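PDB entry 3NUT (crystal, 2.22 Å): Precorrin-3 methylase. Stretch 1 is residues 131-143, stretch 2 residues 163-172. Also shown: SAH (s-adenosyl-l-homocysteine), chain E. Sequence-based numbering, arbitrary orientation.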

# COMPACT_ATOMS: atom_id res chain seq x y z
N ALA A 131 10.24 5.61 7.55
CA ALA A 131 9.38 6.20 6.54
C ALA A 131 10.02 6.32 5.14
O ALA A 131 10.00 7.39 4.53
CB ALA A 131 8.89 7.56 7.05
N PRO A 132 10.56 5.21 4.61
CA PRO A 132 11.23 5.25 3.30
C PRO A 132 10.33 5.50 2.07
O PRO A 132 10.82 5.91 1.02
CB PRO A 132 11.88 3.88 3.20
CG PRO A 132 11.11 3.02 4.14
CD PRO A 132 10.71 3.90 5.25
N LEU A 133 9.02 5.25 2.21
CA LEU A 133 8.10 5.45 1.10
C LEU A 133 7.19 6.63 1.39
O LEU A 133 6.06 6.72 0.88
CB LEU A 133 7.29 4.17 0.82
CG LEU A 133 8.07 2.91 0.49
CD1 LEU A 133 7.27 1.68 0.87
CD2 LEU A 133 8.51 2.86 -0.97
N GLY A 134 7.69 7.53 2.23
CA GLY A 134 6.95 8.74 2.60
C GLY A 134 6.61 9.66 1.44
O GLY A 134 5.64 10.42 1.51
N HIS A 135 7.42 9.62 0.38
CA HIS A 135 7.16 10.42 -0.80
C HIS A 135 6.65 9.52 -1.92
O HIS A 135 6.55 8.32 -1.73
CB HIS A 135 8.45 11.12 -1.25
CG HIS A 135 8.75 12.38 -0.50
ND1 HIS A 135 8.76 12.44 0.88
CD2 HIS A 135 9.06 13.63 -0.94
CE1 HIS A 135 9.06 13.67 1.26
NE2 HIS A 135 9.26 14.41 0.18
N ASP A 136 6.34 10.13 -3.08
CA ASP A 136 5.98 9.42 -4.30
C ASP A 136 6.81 8.15 -4.47
O ASP A 136 8.04 8.18 -4.38
CB ASP A 136 6.16 10.32 -5.52
CG ASP A 136 5.25 11.53 -5.48
OD1 ASP A 136 4.49 11.68 -4.51
OD2 ASP A 136 5.29 12.35 -6.42
N PHE A 137 6.12 7.03 -4.66
CA PHE A 137 6.80 5.74 -4.75
C PHE A 137 6.08 4.81 -5.71
O PHE A 137 4.93 5.06 -6.10
CB PHE A 137 6.94 5.11 -3.34
CG PHE A 137 5.62 4.66 -2.75
CD1 PHE A 137 5.13 3.38 -3.01
CD2 PHE A 137 4.89 5.51 -1.93
CE1 PHE A 137 3.91 2.96 -2.45
CE2 PHE A 137 3.65 5.10 -1.39
CZ PHE A 137 3.18 3.81 -1.64
N CYS A 138 6.74 3.73 -6.08
CA CYS A 138 6.08 2.73 -6.92
C CYS A 138 6.38 1.31 -6.45
O CYS A 138 7.37 1.07 -5.76
CB CYS A 138 6.51 2.91 -8.37
SG CYS A 138 8.25 2.61 -8.62
N ALA A 139 5.52 0.38 -6.83
CA ALA A 139 5.69 -1.02 -6.49
C ALA A 139 5.97 -1.80 -7.75
O ALA A 139 5.29 -1.63 -8.77
CB ALA A 139 4.45 -1.56 -5.78
N ILE A 140 6.97 -2.67 -7.69
CA ILE A 140 7.42 -3.35 -8.89
C ILE A 140 7.70 -4.82 -8.62
O ILE A 140 8.44 -5.18 -7.69
CB ILE A 140 8.69 -2.66 -9.51
CG1 ILE A 140 8.38 -1.23 -9.99
CG2 ILE A 140 9.24 -3.47 -10.68
CD1 ILE A 140 9.63 -0.37 -10.38
N ASN A 141 7.09 -5.68 -9.43
CA ASN A 141 7.30 -7.11 -9.30
C ASN A 141 8.50 -7.53 -10.16
O ASN A 141 8.51 -7.31 -11.37
CB ASN A 141 6.02 -7.81 -9.75
CG ASN A 141 6.09 -9.31 -9.65
OD1 ASN A 141 6.88 -9.88 -8.89
ND2 ASN A 141 5.24 -9.97 -10.42
N LEU A 142 9.52 -8.11 -9.52
CA LEU A 142 10.76 -8.51 -10.22
C LEU A 142 10.83 -9.99 -10.61
O LEU A 142 11.85 -10.44 -11.14
CB LEU A 142 12.01 -8.19 -9.38
CG LEU A 142 12.27 -6.79 -8.83
CD1 LEU A 142 13.70 -6.73 -8.36
CD2 LEU A 142 12.02 -5.68 -9.84
N SER A 143 9.78 -10.76 -10.31
CA SER A 143 9.72 -12.16 -10.74
C SER A 143 8.53 -12.42 -11.64
O SER A 143 7.95 -13.50 -11.60
CB SER A 143 9.66 -13.11 -9.54
OG SER A 143 10.84 -13.01 -8.76
N ASP A 163 12.33 9.92 -10.34
CA ASP A 163 12.82 10.03 -8.97
C ASP A 163 11.79 9.51 -7.96
O ASP A 163 11.63 10.07 -6.86
CB ASP A 163 13.26 11.47 -8.63
CG ASP A 163 14.02 11.54 -7.30
OD1 ASP A 163 14.87 10.65 -7.05
OD2 ASP A 163 13.76 12.47 -6.49
N PHE A 164 11.07 8.46 -8.37
CA PHE A 164 10.18 7.69 -7.49
C PHE A 164 11.02 6.84 -6.54
O PHE A 164 12.00 6.21 -6.95
CB PHE A 164 9.36 6.72 -8.34
CG PHE A 164 8.21 7.35 -9.07
CD1 PHE A 164 7.00 7.53 -8.44
CD2 PHE A 164 8.35 7.74 -10.38
CE1 PHE A 164 5.92 8.11 -9.12
CE2 PHE A 164 7.28 8.33 -11.07
CZ PHE A 164 6.06 8.51 -10.42
N ALA A 165 10.61 6.78 -5.28
CA ALA A 165 11.14 5.76 -4.40
C ALA A 165 10.53 4.46 -4.91
O ALA A 165 9.55 4.49 -5.66
CB ALA A 165 10.76 6.05 -2.92
N MET A 166 11.11 3.32 -4.57
CA MET A 166 10.57 2.05 -5.11
C MET A 166 10.57 0.88 -4.15
O MET A 166 11.44 0.77 -3.25
CB MET A 166 11.29 1.60 -6.38
CG MET A 166 12.07 2.65 -7.13
SD MET A 166 13.04 1.80 -8.38
CE MET A 166 13.95 3.17 -9.09
N ALA A 167 9.64 -0.03 -4.39
CA ALA A 167 9.64 -1.28 -3.68
C ALA A 167 9.58 -2.46 -4.64
O ALA A 167 8.78 -2.49 -5.58
CB ALA A 167 8.49 -1.34 -2.70
N PHE A 168 10.43 -3.45 -4.38
CA PHE A 168 10.53 -4.65 -5.22
C PHE A 168 9.90 -5.87 -4.56
O PHE A 168 10.31 -6.28 -3.49
CB PHE A 168 12.00 -4.95 -5.57
CG PHE A 168 12.68 -3.84 -6.34
CD1 PHE A 168 11.98 -3.14 -7.33
CD2 PHE A 168 14.00 -3.50 -6.07
CE1 PHE A 168 12.60 -2.11 -8.04
CE2 PHE A 168 14.64 -2.47 -6.78
CZ PHE A 168 13.94 -1.77 -7.76
N TYR A 169 8.88 -6.43 -5.22
CA TYR A 169 8.27 -7.67 -4.80
C TYR A 169 8.87 -8.82 -5.61
O TYR A 169 9.05 -8.71 -6.83
CB TYR A 169 6.74 -7.62 -4.96
CG TYR A 169 5.98 -6.79 -3.91
CD1 TYR A 169 5.14 -7.41 -2.98
CD2 TYR A 169 6.10 -5.40 -3.86
CE1 TYR A 169 4.44 -6.65 -2.02
CE2 TYR A 169 5.42 -4.65 -2.91
CZ TYR A 169 4.58 -5.27 -1.99
OH TYR A 169 3.90 -4.50 -1.04
N ASN A 170 9.18 -9.92 -4.93
CA ASN A 170 9.71 -11.12 -5.59
C ASN A 170 11.07 -10.81 -6.21
O ASN A 170 11.21 -10.84 -7.42
CB ASN A 170 8.73 -11.60 -6.66
CG ASN A 170 7.37 -11.88 -6.10
OD1 ASN A 170 7.23 -12.71 -5.23
ND2 ASN A 170 6.37 -11.19 -6.60
N PRO A 171 12.07 -10.50 -5.37
CA PRO A 171 13.32 -10.02 -5.97
C PRO A 171 14.13 -11.15 -6.62
O PRO A 171 14.60 -10.99 -7.75
CB PRO A 171 14.06 -9.37 -4.78
CG PRO A 171 13.19 -9.60 -3.55
CD PRO A 171 12.20 -10.68 -3.91
N ARG A 172 14.23 -12.29 -5.93
CA ARG A 172 14.98 -13.44 -6.45
C ARG A 172 14.11 -14.48 -7.15
O ARG A 172 13.53 -15.35 -6.50
CB ARG A 172 15.78 -14.13 -5.33
CG ARG A 172 16.67 -13.22 -4.50
CD ARG A 172 17.74 -12.45 -5.30
NE ARG A 172 18.53 -13.27 -6.23
CZ ARG A 172 19.36 -14.25 -5.89
NH1 ARG A 172 19.53 -14.61 -4.62
NH2 ARG A 172 20.02 -14.89 -6.85
N SAH E . 0.00 -9.74 -2.00
CA SAH E . 1.38 -9.68 -1.42
CB SAH E . 2.44 -9.73 -2.53
CG SAH E . 2.58 -11.14 -3.11
SD SAH E . 4.13 -11.41 -3.94
C SAH E . 1.44 -8.39 -0.70
O SAH E . 0.50 -7.63 -0.92
OXT SAH E . 2.35 -8.05 0.09
C5' SAH E . 5.13 -12.11 -2.65
C4' SAH E . 6.37 -11.23 -2.37
O4' SAH E . 6.01 -10.19 -1.45
C3' SAH E . 7.58 -11.93 -1.72
O3' SAH E . 8.53 -12.45 -2.66
C2' SAH E . 8.23 -10.82 -0.93
O2' SAH E . 9.04 -9.96 -1.77
C1' SAH E . 7.05 -10.00 -0.48
N9 SAH E . 6.60 -10.38 0.88
C8 SAH E . 5.44 -10.98 1.22
N7 SAH E . 5.38 -11.16 2.57
C5 SAH E . 6.51 -10.66 3.13
C6 SAH E . 7.10 -10.51 4.49
N6 SAH E . 6.46 -10.94 5.61
N1 SAH E . 8.32 -9.93 4.61
C2 SAH E . 9.00 -9.49 3.53
N3 SAH E . 8.52 -9.60 2.26
C4 SAH E . 7.31 -10.16 2.00

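How does the contact begin, before stretch 1 becomes a strand? Ala 131 to Gly 134 form a type I beta turn, closed by Gly 134 N bonding to Ala 131 O at 3.3 Å. From this turn Leu 133 reaches the other stretch with the end of its side chain, CD2 lying 4.4 Å from CB of Ala 165. Asp 136 then supplies the first bond between the stretches: its O accepts from N of Ala 165 at 3.1 Å.

What holds the two strands side by side? Residues 137-141 and 165-169 run parallel, their directions 19° apart, and the hydrogen bonds alternate as parallel pairing requires. Cys 138 uses both backbone groups, its N donating to Ala 165 O (2.9 Å) and its O accepting from Ala 167 N (2.9 Å). Ile 140 repeats the pattern, with N to Ala 167 O and O to Tyr 169 N both at 2.8 Å.

Where do the side chains go? Phe 137, Ala 139 and Asn 141 share one face with Ala 165, Ala 167 and Tyr 169, so CB of Ala 139 comes within 4.3 Å of Tyr 169 CE2. Cys 138 and Ile 140 lie on the other face, where SG of Cys 138 packs 3.9 Å from Met 166 CB and CB of Ile 140 meets the edge of the Phe 168 ring, 4.0 Å from CD1.

How is the far end fastened, next to the ligand? Asn 141 OD1 accepts from Asn 170 ND2 at 2.7 Å, while Asn 170 N donates to O2' of SAH at 3.2 Å, so one residue links strand pair and ligand. Leu 142 N continues the ladder to Tyr 169 O (2.8 Å), and its CD2 lies 3.6 Å from Phe 168 CD1. Finally, Ser 143 OG donates to Asn 170 O at 2.6 Å.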